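Local coordinates for protein VP2 (Human bocavirus 3, PDB 5US7) that builds the T=1 icosahedral capsid of a parvovirus, sixty copies of its capsid proteins forming the shell that encloses the single-stranded DNA genome, at residues S87-S92 with Y193-H198; Y119-P124 with N248-F253; R267-I272 with A280-V285; L300-R305 with C394-M399; P374-R379 with I404-P409. All coordinates share one frame; numbering follows the deposited sequence.

Contact 2 lies at the edge of the jelly-roll sheet, where strand 236-248 runs out into a loop; contacts 3, 4 and 5 lie in the long insertion between strands 236-248 and 445-449, and contact 1 joins two loops. Contacts 1 and 5 are buried and lack a clear hydrogen bond across their segments: contact 1 is mainly apolar and aromatic, while contact 5 also brings Arg379 and Asp406 close without a salt bridge. Contacts 2, 3 and 4 are partly buried and hydrogen-bonded. Contact 3 lies farthest out, its centre about 49 Å from the centre of the chain, gripped by another subunit. Contacts 2 and 5 touch through Ala252 and Met377; contacts 4 and 5 do not, nearest atoms about 6 Å apart.

Contact 1 of 5, residues S87-S92 with Y193-H198; sequences SQRCVS and YIPTIH
Val91 sits squarely on the Tyr193 ring: its CG2 lies 3.3 Å from the ring centroid, 5° off the normal, a CH-pi contact over the face. Tyr193 CG stands between its own backbone N and carbonyl carbon (chi1 57°), which folds the ring back beneath the valine, and its hydroxyl bonds to the backbone N of Phe220. Nearby Val91 CG1 meets Pro195 CD tip to tip at 3.9 Å, and the Arg89 side chain passes Pro195 at a slant, CG to CG 3.9 Å. The other end is the more open one: His198 is partly exposed, though still well covered by Ser87 and Arg89. It presents the edge of its imidazole to Arg89, CD2 to CB 3.8 Å, while Ser87 CB approaches obliquely; Ile507 of a neighbouring subunit packs on Arg89 and His198. No clear hydrogen bond ties the two segments. Segment 87-92 leads from strand 54-65 to strand 96-98, and segment 193-198 from strand 185-190 to helix 210-215; strand 185-190 itself pairs with both of those strands.

Contact 2 of 5, residues Y119-P124 with N248-F253; sequences YKRFRP and NNERAF
Lys120 and Arg121 meet Asn248, Asn249 and Glu250 where strand 119-138 runs antiparallel to strand 236-248 in the parvoviral jelly roll, within the sheet conventionally called BIDG. Both Lys120 and Arg121 face Glu481 of strand 466-482, a classic beta bulge, and the chain turns a corner here. Arg121 and Asn248 form a non-hydrogen-bonded pair with CA atoms 4.7 Å apart; their side chains lie side by side and point the same way, guanidinium and amide planes 51° apart. Glu250 crosses obliquely. Its carboxylate plane is nearly parallel to that of the Arg121 guanidinium, yet Arg121 NE and Glu250 OE2 are 5.3 Å apart, so the attraction is at most long-range, and Arg121 has a cation-pi partner in Trp246. Lys120 also crosses Glu250, with CB 3.4 Å from OE2, and its extended chain carries NZ away. Asn249 holds the bulge by two bonds. Its backbone N donates to Lys120 O, at a modelled length that is doubtful, and OD1 accepts from the backbone N of Lys532. With CG anti to its backbone N (chi1 -174°), the amide swings to the carbonyl before Lys120: Asn249 ND2 donates to Tyr119 O at 3.2 Å, Tyr119 O lying 20° out of the amide plane.

Contact 3 of 5, residues R267-I272 with A280-V285; sequences RRAQYI and ASTSRV
Gln270 and Ser283 form a hydrogen-bonded pair of a beta hairpin, strands 269-272 and 281-284, carried in the long insertion between jelly-roll strands 236-248 and 445-449 that in parvoviruses builds the surface protrusions around the threefold axes. The strand axes run 159° apart, close to antiparallel. Gln270 N donates to Ser283 O at 2.9 Å with an almost straight N-H...O angle of 173°, Ser283 N returns a bond to Gln270 O at 3.2 Å, and Ile272 N donates to Ser281 O. The Gln270 carbonyl has a second donor: Thr282 OG1, also 3.2 Å from Gln270 O, comes in well above the carbonyl plane, on the same face as Ser283 N. Thr282 OG1 is anti to its own backbone N (chi1 -177°), which turns the hydroxyl toward the opposite strand. Tyr271 and Thr282 share one face of the ladder, Thr282 CB at the edge of the tyrosine ring; Gln270 and Ser283 share the other. Gln270 also crosses Val285, OE1 being 3.3 Å from CG1. Another subunit takes up the arginines: its Glu413 bridges to Arg267, its Glu175 to Arg284, whose NH2 also bonds to its Thr359 O and Gly362 O, and its Trp173 makes a cation-pi contact with Arg268. The Gln270 carbonyl thus ties Thr282 and Ser283, neighbours on the facing strand, to one acceptor, while the arginine charges probably serve mainly the subunit interface.

Contact 4 of 5, residues L300-R305 with C394-M399; sequences LLSAQR and CSDVWM
Leu300 and Asp396 pair as antiparallel, non-hydrogen-bonded partners, CA to CA 4.5 Å, in a two-stranded ladder of strands 299-300 and 396-397 within the long insertion between jelly-roll strands 236-248 and 445-449. The backbone link follows at once: Leu301 N donates to Ser395 O at 2.9 Å, from above the carbonyl plane rather than on a lone pair. Apolar packing belongs to Leu300. Its CG is anti to the carbonyl carbon (chi1 -61°), and the chain brings CD2 over the six-membered ring of Trp398, a CH-pi contact 15° off the normal with CD2 3.9 Å above the ring plane, offset toward the rim. The same methyl lies 3.7 Å from Asp396 OD1, and the two side chains pass at a slant. Trp398 also meets Trp398 of two neighbouring subunits, consistent with a cluster round a threefold axis; the contact therefore borders a place where three subunits come together. Polar bonding is concentrated on the Asp396 carboxylate, and Ser302 supplies both donors. Ser302 N reaches OD1 only weakly, in a bent bond, while the hydroxyl, turned between its own backbone N and carbonyl carbon (chi1 63°), makes the shorter bond. Ser302 OG donates to Asp396 OD1 at 2.6 Å, OD1 using its syn lone pair, so that Ser302 OG also lies 2.8 Å from Asp396 OD2.

Contact 5 of 5, residues P374-R379 with I404-P409; sequences PLSMLR and IWDRYP
Leu378 and Trp405 bring the two backbones nearest, CA to CA 5.5 Å, Pro374 and Pro409 approach at the other end, and no hydrogen bond spans the segments. Between them Asp406 and Arg379 cross at about a right angle. Arg379 CG lies 3.0 Å from Asp406 OD1, but the guanidinium reaches past: bends at chi2 (-76°) and chi3 (-67°) curl the chain so that NE stays 4.8 Å from OD1, and the charges are near without bridging. The guanidinium instead lies with Tyr408 CA and Pro409 CD over one face, and its planar group stands 84° to the Tyr408 ring, NH2 at the ring edge 3.2 Å from CD1. Tyr408 OH bonds to Ser371. Leu378 CB rests on the Asp406 carboxylate, 3.2 Å from OD1, and its CD1 lies 3.6 Å from Trp405 CA. The prolines close the far end, Pro374 CG and Pro409 CG 4.0 Å apart, crossing at roughly a right angle. Segment 374-379 lies in the loop just before strand 381-382, its Met377 bonded through the backbone to Ala252, beyond strand 236-248; strand 404-405 pairs antiparallel with a strand of a neighbouring subunit, so the sheet runs on across the interface.

Contact 1 of 5, residues S87-S92 with Y193-H198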
# COMPACT_ATOMS: atom_id res chain seq x y z
N SER A 87 22.45 109.52 48.29
CA SER A 87 21.67 109.25 49.48
C SER A 87 21.22 107.81 49.67
O SER A 87 20.40 107.57 50.56
CB SER A 87 20.45 110.17 49.50
OG SER A 87 20.84 111.53 49.58
N GLN A 88 21.72 106.85 48.89
CA GLN A 88 21.03 105.57 48.70
C GLN A 88 20.51 104.97 50.00
O GLN A 88 21.22 104.92 51.00
CB GLN A 88 21.96 104.54 48.04
CG GLN A 88 22.22 104.73 46.57
CD GLN A 88 23.37 105.65 46.31
OE1 GLN A 88 23.96 106.21 47.23
NE2 GLN A 88 23.72 105.79 45.04
N ARG A 89 19.24 104.55 49.96
CA ARG A 89 18.58 104.02 51.15
C ARG A 89 18.89 102.55 51.38
O ARG A 89 18.99 102.11 52.53
CB ARG A 89 17.08 104.25 51.05
CG ARG A 89 16.36 103.44 50.02
CD ARG A 89 14.88 103.68 50.14
NE ARG A 89 14.56 105.07 49.85
CZ ARG A 89 13.43 105.67 50.20
NH1 ARG A 89 12.50 105.00 50.86
NH2 ARG A 89 13.23 106.94 49.88
N CYS A 90 19.03 101.78 50.31
CA CYS A 90 19.31 100.34 50.35
C CYS A 90 18.24 99.61 51.16
O CYS A 90 17.11 100.08 51.28
CB CYS A 90 20.72 100.16 50.86
SG CYS A 90 21.30 98.46 50.97
N VAL A 91 18.64 98.52 51.82
CA VAL A 91 17.83 97.58 52.59
C VAL A 91 18.83 96.61 53.20
O VAL A 91 19.97 96.51 52.72
CB VAL A 91 16.80 96.76 51.78
CG1 VAL A 91 15.70 97.57 51.14
CG2 VAL A 91 17.51 95.92 50.78
N SER A 92 18.43 95.86 54.20
CA SER A 92 19.30 94.85 54.76
C SER A 92 18.55 93.54 54.83
O SER A 92 17.33 93.51 54.92
CB SER A 92 19.80 95.23 56.14
OG SER A 92 20.68 96.33 56.06
N TYR A 193 20.23 95.40 48.87
CA TYR A 193 19.98 95.90 47.53
C TYR A 193 19.39 97.29 47.64
O TYR A 193 18.92 97.71 48.70
CB TYR A 193 19.07 94.97 46.74
CG TYR A 193 17.74 94.70 47.39
CD1 TYR A 193 16.66 95.54 47.20
CD2 TYR A 193 17.56 93.58 48.18
CE1 TYR A 193 15.46 95.29 47.79
CE2 TYR A 193 16.36 93.32 48.77
CZ TYR A 193 15.31 94.18 48.57
OH TYR A 193 14.10 93.92 49.16
N ILE A 194 19.44 98.02 46.53
CA ILE A 194 18.90 99.37 46.46
C ILE A 194 17.49 99.27 45.88
O ILE A 194 17.35 98.94 44.69
CB ILE A 194 19.79 100.29 45.62
CG1 ILE A 194 21.15 100.43 46.28
CG2 ILE A 194 19.16 101.64 45.49
CD1 ILE A 194 22.17 101.10 45.42
N PRO A 195 16.44 99.52 46.66
CA PRO A 195 15.10 99.44 46.09
C PRO A 195 14.78 100.58 45.14
O PRO A 195 13.99 100.38 44.21
CB PRO A 195 14.21 99.47 47.34
CG PRO A 195 14.99 100.23 48.32
CD PRO A 195 16.43 99.89 48.08
N THR A 196 15.37 101.75 45.33
CA THR A 196 15.11 102.90 44.48
C THR A 196 16.14 103.97 44.81
O THR A 196 16.96 103.82 45.71
CB THR A 196 13.70 103.44 44.67
OG1 THR A 196 13.42 104.42 43.66
CG2 THR A 196 13.59 104.11 46.03
N ILE A 197 16.06 105.08 44.08
CA ILE A 197 16.90 106.24 44.39
C ILE A 197 16.32 106.94 45.60
O ILE A 197 15.09 107.07 45.74
CB ILE A 197 16.98 107.18 43.18
CG1 ILE A 197 17.57 106.46 41.98
CG2 ILE A 197 17.89 108.35 43.48
CD1 ILE A 197 16.56 105.98 41.00
N HIS A 198 17.18 107.38 46.52
CA HIS A 198 16.68 108.06 47.71
C HIS A 198 16.18 109.46 47.38
O HIS A 198 15.09 109.85 47.81
CB HIS A 198 17.76 108.10 48.78
CG HIS A 198 17.29 108.66 50.08
ND1 HIS A 198 17.25 110.01 50.34
CD2 HIS A 198 16.81 108.05 51.18
CE1 HIS A 198 16.79 110.21 51.56
NE2 HIS A 198 16.51 109.03 52.09

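Contact 2 of 5, residues Y119-P124 with N248-F253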
# COMPACT_ATOMS: atom_id res chain seq x y z
N TYR A 119 48.01 79.58 26.00
CA TYR A 119 46.65 79.55 25.47
C TYR A 119 46.25 80.93 24.96
O TYR A 119 46.65 81.95 25.52
CB TYR A 119 45.63 79.10 26.50
CG TYR A 119 45.82 77.70 27.02
CD1 TYR A 119 45.48 76.61 26.26
CD2 TYR A 119 46.28 77.48 28.30
CE1 TYR A 119 45.62 75.34 26.73
CE2 TYR A 119 46.43 76.21 28.78
CZ TYR A 119 46.10 75.15 27.99
OH TYR A 119 46.24 73.87 28.46
N LYS A 120 45.43 80.94 23.92
CA LYS A 120 44.94 82.18 23.33
C LYS A 120 43.54 82.53 23.81
O LYS A 120 43.32 83.61 24.36
CB LYS A 120 45.03 82.13 21.80
CG LYS A 120 44.25 81.05 21.13
CD LYS A 120 44.40 81.14 19.65
CE LYS A 120 43.63 80.04 18.97
NZ LYS A 120 43.79 80.07 17.50
N ARG A 121 42.56 81.67 23.57
CA ARG A 121 41.20 81.90 24.02
C ARG A 121 40.89 81.03 25.23
O ARG A 121 41.38 79.90 25.33
CB ARG A 121 40.21 81.59 22.89
CG ARG A 121 40.30 82.57 21.78
CD ARG A 121 39.29 82.35 20.66
NE ARG A 121 39.50 81.10 19.96
CZ ARG A 121 38.65 80.08 19.97
NH1 ARG A 121 37.50 80.19 20.61
NH2 ARG A 121 38.92 78.98 19.29
N PHE A 122 40.11 81.57 26.15
CA PHE A 122 39.51 80.77 27.20
C PHE A 122 38.24 81.44 27.68
O PHE A 122 38.12 82.66 27.66
CB PHE A 122 40.46 80.55 28.38
CG PHE A 122 40.90 81.80 29.04
CD1 PHE A 122 40.18 82.32 30.09
CD2 PHE A 122 42.03 82.46 28.63
CE1 PHE A 122 40.57 83.47 30.71
CE2 PHE A 122 42.43 83.61 29.24
CZ PHE A 122 41.70 84.12 30.28
N ARG A 123 37.27 80.62 28.09
CA ARG A 123 36.06 81.10 28.72
C ARG A 123 35.58 80.04 29.68
O ARG A 123 35.85 78.85 29.47
CB ARG A 123 34.97 81.41 27.69
CG ARG A 123 34.60 80.22 26.88
CD ARG A 123 33.49 80.56 25.94
NE ARG A 123 33.12 79.41 25.15
CZ ARG A 123 32.22 79.44 24.18
NH1 ARG A 123 31.61 80.57 23.88
NH2 ARG A 123 31.93 78.34 23.50
N PRO A 124 34.87 80.41 30.75
CA PRO A 124 34.32 79.40 31.64
C PRO A 124 33.19 78.63 30.97
O PRO A 124 32.28 79.23 30.40
CB PRO A 124 33.81 80.22 32.83
CG PRO A 124 33.51 81.52 32.24
CD PRO A 124 34.51 81.77 31.17
N ASN A 248 39.98 86.76 24.84
CA ASN A 248 40.99 86.60 23.82
C ASN A 248 42.32 87.06 24.38
O ASN A 248 42.50 88.24 24.68
CB ASN A 248 40.59 87.38 22.57
CG ASN A 248 39.30 86.88 21.99
OD1 ASN A 248 38.39 87.66 21.72
ND2 ASN A 248 39.21 85.58 21.78
N ASN A 249 43.25 86.14 24.53
CA ASN A 249 44.62 86.46 24.90
C ASN A 249 45.42 86.40 23.61
O ASN A 249 45.84 85.33 23.18
CB ASN A 249 45.13 85.47 25.94
CG ASN A 249 46.48 85.83 26.48
OD1 ASN A 249 46.83 87.00 26.58
ND2 ASN A 249 47.24 84.82 26.85
N GLU A 250 45.67 87.57 23.03
CA GLU A 250 46.52 87.72 21.86
C GLU A 250 46.99 89.16 21.85
O GLU A 250 46.37 90.04 22.44
CB GLU A 250 45.81 87.43 20.53
CG GLU A 250 45.30 86.02 20.29
CD GLU A 250 43.86 85.86 20.70
OE1 GLU A 250 43.28 86.84 21.20
OE2 GLU A 250 43.28 84.76 20.52
N ARG A 251 48.08 89.39 21.15
CA ARG A 251 48.65 90.71 21.00
C ARG A 251 48.67 91.08 19.53
O ARG A 251 48.92 90.22 18.67
CB ARG A 251 50.05 90.77 21.58
CG ARG A 251 50.73 92.08 21.40
CD ARG A 251 52.11 92.06 21.98
NE ARG A 251 52.79 93.31 21.72
CZ ARG A 251 53.48 93.55 20.61
NH1 ARG A 251 53.58 92.62 19.68
NH2 ARG A 251 54.08 94.72 20.45
N ALA A 252 48.38 92.33 19.23
CA ALA A 252 48.51 92.86 17.88
C ALA A 252 49.80 93.65 17.80
O ALA A 252 50.00 94.60 18.56
CB ALA A 252 47.31 93.73 17.52
N PHE A 253 50.69 93.24 16.90
CA PHE A 253 51.96 93.93 16.76
C PHE A 253 51.86 95.18 15.90
O PHE A 253 52.77 96.02 15.95
CB PHE A 253 53.01 92.98 16.19
CG PHE A 253 52.60 92.31 14.92
CD1 PHE A 253 52.88 92.89 13.70
CD2 PHE A 253 51.94 91.11 14.94
CE1 PHE A 253 52.51 92.27 12.53
CE2 PHE A 253 51.57 90.49 13.78
CZ PHE A 253 51.85 91.07 12.57

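Contact 3 of 5, residues R267-I272 with A280-V285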
# COMPACT_ATOMS: atom_id res chain seq x y z
N ARG A 267 47.09 103.38 -6.24
CA ARG A 267 46.42 104.35 -7.09
C ARG A 267 45.34 104.98 -6.24
O ARG A 267 44.31 104.38 -5.94
CB ARG A 267 45.87 103.71 -8.35
CG ARG A 267 44.98 102.55 -8.08
CD ARG A 267 44.16 102.23 -9.27
NE ARG A 267 43.11 101.30 -8.88
CZ ARG A 267 42.13 100.94 -9.68
NH1 ARG A 267 42.05 101.43 -10.90
NH2 ARG A 267 41.21 100.10 -9.24
N ARG A 268 45.61 106.20 -5.81
CA ARG A 268 44.73 106.97 -4.95
C ARG A 268 45.21 108.40 -5.08
O ARG A 268 46.36 108.63 -5.45
CB ARG A 268 44.78 106.46 -3.51
CG ARG A 268 43.96 107.26 -2.55
CD ARG A 268 42.49 107.25 -2.93
NE ARG A 268 41.85 105.97 -2.69
CZ ARG A 268 41.27 105.67 -1.53
NH1 ARG A 268 41.27 106.56 -0.56
NH2 ARG A 268 40.70 104.50 -1.35
N ALA A 269 44.35 109.35 -4.77
CA ALA A 269 44.74 110.74 -4.88
C ALA A 269 44.30 111.49 -3.64
O ALA A 269 43.26 111.20 -3.06
CB ALA A 269 44.15 111.38 -6.13
N GLN A 270 45.12 112.45 -3.24
CA GLN A 270 44.84 113.31 -2.10
C GLN A 270 44.79 114.74 -2.61
O GLN A 270 45.71 115.19 -3.30
CB GLN A 270 45.89 113.13 -1.01
CG GLN A 270 47.31 113.38 -1.47
CD GLN A 270 48.32 113.15 -0.38
OE1 GLN A 270 48.04 112.51 0.62
NE2 GLN A 270 49.53 113.67 -0.58
N TYR A 271 43.71 115.44 -2.30
CA TYR A 271 43.57 116.84 -2.65
C TYR A 271 43.73 117.69 -1.40
O TYR A 271 43.27 117.32 -0.32
CB TYR A 271 42.22 117.10 -3.30
CG TYR A 271 41.96 118.55 -3.60
CD1 TYR A 271 42.56 119.16 -4.69
CD2 TYR A 271 41.13 119.31 -2.79
CE1 TYR A 271 42.33 120.48 -4.97
CE2 TYR A 271 40.90 120.63 -3.06
CZ TYR A 271 41.50 121.21 -4.15
OH TYR A 271 41.28 122.54 -4.43
N ILE A 272 44.38 118.84 -1.55
CA ILE A 272 44.66 119.72 -0.43
C ILE A 272 44.30 121.14 -0.82
O ILE A 272 44.56 121.57 -1.95
CB ILE A 272 46.14 119.62 -0.00
CG1 ILE A 272 46.43 118.23 0.54
CG2 ILE A 272 46.48 120.66 1.04
CD1 ILE A 272 47.89 117.96 0.77
N ALA A 280 46.81 125.12 -3.92
CA ALA A 280 46.12 123.84 -3.80
C ALA A 280 46.56 122.90 -4.91
O ALA A 280 46.78 123.31 -6.05
CB ALA A 280 44.61 124.04 -3.85
N SER A 281 46.69 121.62 -4.57
CA SER A 281 47.19 120.65 -5.53
C SER A 281 46.70 119.26 -5.14
O SER A 281 46.34 119.01 -3.99
CB SER A 281 48.71 120.67 -5.61
OG SER A 281 49.29 120.27 -4.38
N THR A 282 46.72 118.36 -6.12
CA THR A 282 46.43 116.96 -5.90
C THR A 282 47.63 116.13 -6.34
O THR A 282 48.36 116.50 -7.26
CB THR A 282 45.17 116.52 -6.66
OG1 THR A 282 44.89 115.15 -6.36
CG2 THR A 282 45.35 116.68 -8.14
N SER A 283 47.84 115.01 -5.65
CA SER A 283 48.94 114.11 -5.93
C SER A 283 48.55 112.74 -5.39
O SER A 283 47.63 112.63 -4.58
CB SER A 283 50.25 114.59 -5.30
OG SER A 283 50.14 114.63 -3.89
N ARG A 284 49.24 111.71 -5.84
CA ARG A 284 48.90 110.38 -5.36
C ARG A 284 49.60 110.10 -4.05
O ARG A 284 50.74 110.51 -3.83
CB ARG A 284 49.23 109.29 -6.39
CG ARG A 284 50.67 108.93 -6.57
CD ARG A 284 50.69 107.64 -7.37
NE ARG A 284 50.15 107.83 -8.71
CZ ARG A 284 49.65 106.85 -9.45
NH1 ARG A 284 49.59 105.62 -8.98
NH2 ARG A 284 49.19 107.11 -10.66
N VAL A 285 48.88 109.41 -3.15
CA VAL A 285 49.43 109.14 -1.83
C VAL A 285 50.58 108.16 -1.97
O VAL A 285 50.57 107.27 -2.82
CB VAL A 285 48.33 108.60 -0.90
CG1 VAL A 285 47.24 109.64 -0.72
CG2 VAL A 285 47.73 107.35 -1.45

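Contact 4 of 5, residues L300-R305 with C394-M399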
# COMPACT_ATOMS: atom_id res chain seq x y z
N LEU A 300 35.45 108.11 25.75
CA LEU A 300 35.16 109.48 26.14
C LEU A 300 36.30 109.98 27.01
O LEU A 300 36.43 109.58 28.17
CB LEU A 300 33.83 109.56 26.88
CG LEU A 300 32.60 109.12 26.09
CD1 LEU A 300 31.38 109.10 26.98
CD2 LEU A 300 32.38 110.02 24.90
N LEU A 301 37.13 110.86 26.46
CA LEU A 301 38.25 111.44 27.18
C LEU A 301 37.99 112.84 27.70
O LEU A 301 38.88 113.42 28.32
CB LEU A 301 39.50 111.44 26.31
CG LEU A 301 39.99 110.05 25.96
CD1 LEU A 301 41.18 110.12 25.03
CD2 LEU A 301 40.33 109.30 27.23
N SER A 302 36.82 113.40 27.44
CA SER A 302 36.60 114.79 27.80
C SER A 302 36.14 114.90 29.26
O SER A 302 35.99 113.91 29.97
CB SER A 302 35.61 115.44 26.85
OG SER A 302 34.34 114.82 26.94
N ALA A 303 35.92 116.13 29.68
CA ALA A 303 35.63 116.52 31.06
C ALA A 303 36.70 115.95 31.99
O ALA A 303 37.84 115.72 31.56
CB ALA A 303 34.21 116.08 31.39
N GLN A 304 36.32 115.64 33.23
CA GLN A 304 37.21 115.14 34.27
C GLN A 304 36.45 115.05 35.58
O GLN A 304 35.34 115.57 35.69
CB GLN A 304 38.46 116.00 34.45
CG GLN A 304 38.26 117.41 34.95
CD GLN A 304 38.12 118.44 33.85
OE1 GLN A 304 38.32 118.14 32.68
NE2 GLN A 304 37.79 119.66 34.23
N ARG A 305 37.02 114.37 36.57
CA ARG A 305 36.30 114.10 37.81
C ARG A 305 36.02 115.39 38.58
O ARG A 305 36.72 116.40 38.45
CB ARG A 305 37.08 113.14 38.69
CG ARG A 305 37.19 111.75 38.14
CD ARG A 305 37.98 110.92 39.10
NE ARG A 305 38.17 109.55 38.66
CZ ARG A 305 37.32 108.56 38.91
NH1 ARG A 305 36.22 108.80 39.60
NH2 ARG A 305 37.58 107.34 38.48
N CYS A 394 40.98 114.39 19.30
CA CYS A 394 39.54 114.27 19.40
C CYS A 394 39.22 113.56 20.71
O CYS A 394 39.52 112.38 20.87
CB CYS A 394 38.98 113.50 18.20
SG CYS A 394 37.19 113.33 18.20
N SER A 395 38.61 114.29 21.64
CA SER A 395 38.45 113.80 23.00
C SER A 395 37.34 112.76 23.10
O SER A 395 37.53 111.70 23.71
CB SER A 395 38.18 114.97 23.94
OG SER A 395 39.28 115.85 23.98
N ASP A 396 36.19 113.05 22.51
CA ASP A 396 35.04 112.15 22.58
C ASP A 396 34.92 111.40 21.26
O ASP A 396 34.68 112.01 20.22
CB ASP A 396 33.76 112.94 22.87
CG ASP A 396 33.73 113.49 24.27
OD1 ASP A 396 34.51 113.01 25.11
OD2 ASP A 396 32.93 114.41 24.53
N VAL A 397 35.09 110.09 21.32
CA VAL A 397 34.93 109.22 20.16
C VAL A 397 33.73 108.33 20.44
O VAL A 397 33.80 107.42 21.26
CB VAL A 397 36.19 108.38 19.91
CG1 VAL A 397 35.98 107.44 18.76
CG2 VAL A 397 37.38 109.28 19.66
N TRP A 398 32.64 108.58 19.73
CA TRP A 398 31.43 107.80 19.90
C TRP A 398 31.54 106.57 19.01
O TRP A 398 32.59 106.30 18.43
CB TRP A 398 30.22 108.66 19.58
CG TRP A 398 30.10 109.80 20.50
CD1 TRP A 398 30.63 111.03 20.34
CD2 TRP A 398 29.39 109.82 21.74
NE1 TRP A 398 30.31 111.83 21.40
CE2 TRP A 398 29.54 111.11 22.27
CE3 TRP A 398 28.65 108.88 22.44
CZ2 TRP A 398 28.97 111.48 23.48
CZ3 TRP A 398 28.09 109.24 23.63
CH2 TRP A 398 28.25 110.53 24.14
N MET A 399 30.47 105.80 18.90
CA MET A 399 30.47 104.74 17.91
C MET A 399 30.49 105.31 16.51
O MET A 399 29.86 106.33 16.23
CB MET A 399 29.28 103.82 18.06
CG MET A 399 29.38 102.83 19.16
SD MET A 399 27.93 101.79 19.12
CE MET A 399 28.31 100.71 20.46

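Contact 5 of 5, residues P374-R379 with I404-P409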
# COMPACT_ATOMS: atom_id res chain seq x y z
N PRO A 374 48.88 97.51 27.67
CA PRO A 374 49.39 96.15 27.46
C PRO A 374 50.50 96.07 26.44
O PRO A 374 51.14 95.01 26.34
CB PRO A 374 48.15 95.39 26.98
CG PRO A 374 47.31 96.43 26.35
CD PRO A 374 47.52 97.68 27.15
N LEU A 375 50.74 97.13 25.66
CA LEU A 375 51.64 97.22 24.52
C LEU A 375 51.01 96.57 23.29
O LEU A 375 51.64 96.58 22.23
CB LEU A 375 53.03 96.61 24.75
CG LEU A 375 54.06 97.32 25.63
CD1 LEU A 375 53.52 97.74 26.97
CD2 LEU A 375 55.27 96.42 25.81
N SER A 376 49.82 96.00 23.39
CA SER A 376 49.08 95.63 22.20
C SER A 376 48.77 96.88 21.39
O SER A 376 48.58 97.97 21.94
CB SER A 376 47.78 94.92 22.58
OG SER A 376 47.02 94.61 21.44
N MET A 377 48.75 96.73 20.07
CA MET A 377 48.45 97.87 19.22
C MET A 377 46.96 98.15 19.14
O MET A 377 46.55 99.29 18.93
CB MET A 377 49.03 97.66 17.83
CG MET A 377 50.55 97.66 17.83
SD MET A 377 51.24 99.23 18.37
CE MET A 377 51.77 98.83 20.03
N LEU A 378 46.13 97.13 19.33
CA LEU A 378 44.79 97.40 19.80
C LEU A 378 44.88 97.92 21.23
O LEU A 378 45.90 97.79 21.90
CB LEU A 378 43.90 96.16 19.71
CG LEU A 378 43.23 95.86 18.37
CD1 LEU A 378 42.59 97.12 17.85
CD2 LEU A 378 44.21 95.36 17.35
N ARG A 379 43.78 98.50 21.69
CA ARG A 379 43.74 99.46 22.79
C ARG A 379 44.63 100.66 22.50
O ARG A 379 45.05 100.86 21.36
CB ARG A 379 44.26 98.83 24.10
CG ARG A 379 43.59 97.56 24.56
CD ARG A 379 42.25 97.83 25.17
NE ARG A 379 42.38 98.56 26.42
CZ ARG A 379 41.35 99.02 27.10
NH1 ARG A 379 40.12 98.82 26.66
NH2 ARG A 379 41.55 99.68 28.23
N ILE A 404 37.31 99.26 15.41
CA ILE A 404 37.87 97.97 15.78
C ILE A 404 38.79 98.18 16.97
O ILE A 404 39.74 98.96 16.90
CB ILE A 404 38.62 97.33 14.60
CG1 ILE A 404 37.59 96.83 13.58
CG2 ILE A 404 39.57 96.26 15.08
CD1 ILE A 404 38.15 96.35 12.31
N TRP A 405 38.50 97.49 18.06
CA TRP A 405 39.30 97.56 19.27
C TRP A 405 39.25 96.19 19.92
O TRP A 405 38.59 95.28 19.43
CB TRP A 405 38.77 98.66 20.21
CG TRP A 405 37.41 98.40 20.80
CD1 TRP A 405 37.13 97.93 22.04
CD2 TRP A 405 36.14 98.57 20.15
NE1 TRP A 405 35.78 97.81 22.22
CE2 TRP A 405 35.15 98.20 21.07
CE3 TRP A 405 35.75 99.01 18.89
CZ2 TRP A 405 33.80 98.26 20.77
CZ3 TRP A 405 34.42 99.07 18.59
CH2 TRP A 405 33.45 98.69 19.53
N ASP A 406 39.95 96.05 21.04
CA ASP A 406 39.84 94.83 21.82
C ASP A 406 39.54 95.20 23.26
O ASP A 406 39.83 96.31 23.71
CB ASP A 406 41.09 93.98 21.72
CG ASP A 406 42.31 94.71 22.19
OD1 ASP A 406 42.20 95.92 22.44
OD2 ASP A 406 43.38 94.08 22.29
N ARG A 407 38.97 94.25 23.98
CA ARG A 407 38.48 94.52 25.31
C ARG A 407 39.64 94.77 26.26
O ARG A 407 40.79 94.45 25.97
CB ARG A 407 37.63 93.35 25.80
CG ARG A 407 36.52 93.01 24.84
CD ARG A 407 35.64 91.94 25.40
NE ARG A 407 34.85 92.46 26.51
CZ ARG A 407 35.02 92.10 27.78
NH1 ARG A 407 35.93 91.21 28.11
NH2 ARG A 407 34.25 92.64 28.71
N TYR A 408 39.32 95.40 27.39
CA TYR A 408 40.33 95.73 28.38
C TYR A 408 41.16 94.50 28.73
O TYR A 408 40.58 93.44 28.99
CB TYR A 408 39.66 96.28 29.63
CG TYR A 408 40.61 96.60 30.74
CD1 TYR A 408 41.35 97.76 30.73
CD2 TYR A 408 40.78 95.73 31.80
CE1 TYR A 408 42.22 98.06 31.73
CE2 TYR A 408 41.66 96.02 32.81
CZ TYR A 408 42.37 97.18 32.77
OH TYR A 408 43.25 97.48 33.78
N PRO A 409 42.49 94.59 28.73
CA PRO A 409 43.30 93.42 29.06
C PRO A 409 43.04 92.98 30.49
O PRO A 409 43.24 93.75 31.43
CB PRO A 409 44.73 93.92 28.86
CG PRO A 409 44.64 95.37 29.09
CD PRO A 409 43.32 95.79 28.53